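Local structure of glyoxalase family protein (Bacillus cereus, 1SS4) at residues V15-E20 against S70-S75. The protein is of unknown function but belongs to the glyoxalase/bleomycin resistance (vicinal oxygen chelate) superfamily, and perhaps binds a metal ion. Sequence-based numbering, arbitrary orientation.
Sequences VSIVVE and SRIELS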
loop_
_atom_site.group_PDB
_atom_site.type_symbol
_atom_site.label_atom_id
_atom_site.label_comp_id
_atom_site.label_asym_id
_atom_site.label_seq_id
_atom_site.Cartn_x
_atom_site.Cartn_y
_atom_site.Cartn_z
ATOM N N VAL A 15 1.920 4.805 -1.565
ATOM C CA VAL A 15 2.113 3.625 -0.739
ATOM C C VAL A 15 3.593 3.380 -0.994
ATOM O O VAL A 15 4.058 3.559 -2.116
ATOM C CB VAL A 15 1.300 2.414 -1.220
ATOM C CG1 VAL A 15 1.554 2.176 -2.691
ATOM C CG2 VAL A 15 1.700 1.185 -0.418
ATOM N N SER A 16 4.356 3.042 0.042
ATOM C CA SER A 16 5.777 2.820 -0.172
ATOM C C SER A 16 6.139 1.389 0.062
ATOM O O SER A 16 5.498 0.699 0.877
ATOM C CB SER A 16 6.633 3.709 0.733
ATOM O OG SER A 16 6.499 3.292 2.086
ATOM N N ILE A 17 7.173 0.950 -0.665
ATOM C CA ILE A 17 7.672 -0.423 -0.583
ATOM C C ILE A 17 9.195 -0.339 -0.369
ATOM O O ILE A 17 9.870 0.438 -1.042
ATOM C CB ILE A 17 7.417 -1.206 -1.919
ATOM C CG1 ILE A 17 5.972 -1.003 -2.399
ATOM C CG2 ILE A 17 7.710 -2.714 -1.710
ATOM C CD1 ILE A 17 5.701 -1.544 -3.818
ATOM N N VAL A 18 9.708 -1.116 0.579
ATOM C CA VAL A 18 11.141 -1.175 0.862
ATOM C C VAL A 18 11.651 -2.332 0.009
ATOM O O VAL A 18 11.146 -3.444 0.109
ATOM C CB VAL A 18 11.398 -1.456 2.359
ATOM C CG1 VAL A 18 12.875 -1.703 2.614
ATOM C CG2 VAL A 18 10.922 -0.285 3.165
ATOM N N VAL A 19 12.627 -2.061 -0.854
ATOM C CA VAL A 19 13.130 -3.093 -1.736
ATOM C C VAL A 19 14.630 -3.314 -1.604
ATOM O O VAL A 19 15.341 -2.502 -0.997
ATOM C CB VAL A 19 12.778 -2.780 -3.205
ATOM C CG1 VAL A 19 11.269 -2.615 -3.342
ATOM C CG2 VAL A 19 13.489 -1.511 -3.667
ATOM N N GLU A 20 15.082 -4.437 -2.161
ATOM C CA GLU A 20 16.486 -4.837 -2.150
ATOM C C GLU A 20 17.262 -4.072 -3.228
ATOM O O GLU A 20 18.358 -3.575 -2.989
ATOM C CB GLU A 20 16.569 -6.342 -2.419
ATOM C CG GLU A 20 17.908 -6.974 -2.139
ATOM C CD GLU A 20 17.893 -8.484 -2.365
ATOM O OE1 GLU A 20 18.965 -9.103 -2.165
ATOM O OE2 GLU A 20 16.823 -9.056 -2.739
ATOM N N SER A 70 -1.970 8.563 -8.461
ATOM C CA SER A 70 -1.401 7.602 -7.536
ATOM C C SER A 70 0.093 7.474 -7.630
ATOM O O SER A 70 0.677 7.629 -8.701
ATOM C CB SER A 70 -2.047 6.249 -7.786
ATOM O OG SER A 70 -3.450 6.391 -7.896
ATOM N N ARG A 71 0.711 7.157 -6.504
ATOM C CA ARG A 71 2.150 7.024 -6.480
ATOM C C ARG A 71 2.632 5.854 -5.642
ATOM O O ARG A 71 2.001 5.479 -4.650
ATOM C CB ARG A 71 2.788 8.312 -5.943
ATOM C CG ARG A 71 2.692 9.509 -6.877
ATOM C CD ARG A 71 3.078 10.816 -6.164
ATOM N NE ARG A 71 3.241 11.885 -7.141
ATOM C CZ ARG A 71 2.237 12.541 -7.711
ATOM N NH1 ARG A 71 0.981 12.256 -7.388
ATOM N NH2 ARG A 71 2.491 13.459 -8.634
ATOM N N ILE A 72 3.771 5.301 -6.055
ATOM C CA ILE A 72 4.423 4.216 -5.339
ATOM C C ILE A 72 5.825 4.723 -5.017
ATOM O O ILE A 72 6.597 5.086 -5.907
ATOM C CB ILE A 72 4.536 2.949 -6.183
ATOM C CG1 ILE A 72 3.152 2.371 -6.420
ATOM C CG2 ILE A 72 5.465 1.930 -5.500
ATOM C CD1 ILE A 72 3.103 1.369 -7.588
ATOM N N GLU A 73 6.141 4.769 -3.731
ATOM C CA GLU A 73 7.459 5.212 -3.303
ATOM C C GLU A 73 8.291 3.972 -3.046
ATOM O O GLU A 73 7.897 3.106 -2.258
ATOM C CB GLU A 73 7.367 6.030 -2.011
ATOM C CG GLU A 73 8.700 6.624 -1.574
ATOM C CD GLU A 73 8.585 7.502 -0.320
ATOM O OE1 GLU A 73 7.716 8.403 -0.281
ATOM O OE2 GLU A 73 9.364 7.300 0.626
ATOM N N LEU A 74 9.441 3.894 -3.699
ATOM C CA LEU A 74 10.342 2.768 -3.534
ATOM C C LEU A 74 11.528 3.242 -2.698
ATOM O O LEU A 74 12.106 4.307 -2.966
ATOM C CB LEU A 74 10.792 2.263 -4.916
ATOM C CG LEU A 74 9.652 1.824 -5.843
ATOM C CD1 LEU A 74 10.179 1.579 -7.253
ATOM C CD2 LEU A 74 8.973 0.545 -5.301
ATOM N N SER A 75 11.858 2.472 -1.659
ATOM C CA SER A 75 12.966 2.796 -0.764
ATOM C C SER A 75 13.955 1.640 -0.639
ATOM O O SER A 75 13.561 0.471 -0.608
ATOM C CB SER A 75 12.451 3.131 0.641
ATOM O OG SER A 75 11.802 4.388 0.654
#
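Val15, Ile17 and Val19 bond through their backbones to Arg71, Glu73 and Ser75, joining strands 9-18 and 71-79 as parallel neighbours. Five hydrogen bonds make the ladder: Val15 N to Arg71 O is the longest at 3.2 Å, Glu73 N and Ser75 N give to Val15 O and Ile17 O respectively, Ile17 N gives to Glu73 O, and Val19 N gives to Ser75 O at 2.7 Å. CA-H...O contacts accompany them, Ser16 CA lying 3.0 Å from Glu73 O.

Apolar side chains meet on one face. Val15 and Ile72 lie side by side, pointing the same way, with Val15 CG1 4.1 Å from Ile72 CG1. Ile17 CG1 stands anti to the carbonyl carbon (chi1 -47°), and the extended chi2 (170°) carries CD1 on to Ile72 CG2 at 3.9 Å; Leu74 CD2 lies against Ile17 CB at 4.1 Å. Phe29 of helix 22-32 packs on Ile17 and Ile72.

On the other face Ser16 CB meets Glu73 CB at 3.7 Å. The sheet continues on either side: 57-64 lies antiparallel to 71-75, and an antiparallel strand of the second subunit pairs with 15-18. Pairing of first and fourth strands, with helix 22-32 and antiparallel strands 35-42 and 57-64 between them in sequence (order 1-4-3-2), is characteristic of the βαβββ module of the vicinal oxygen chelate fold.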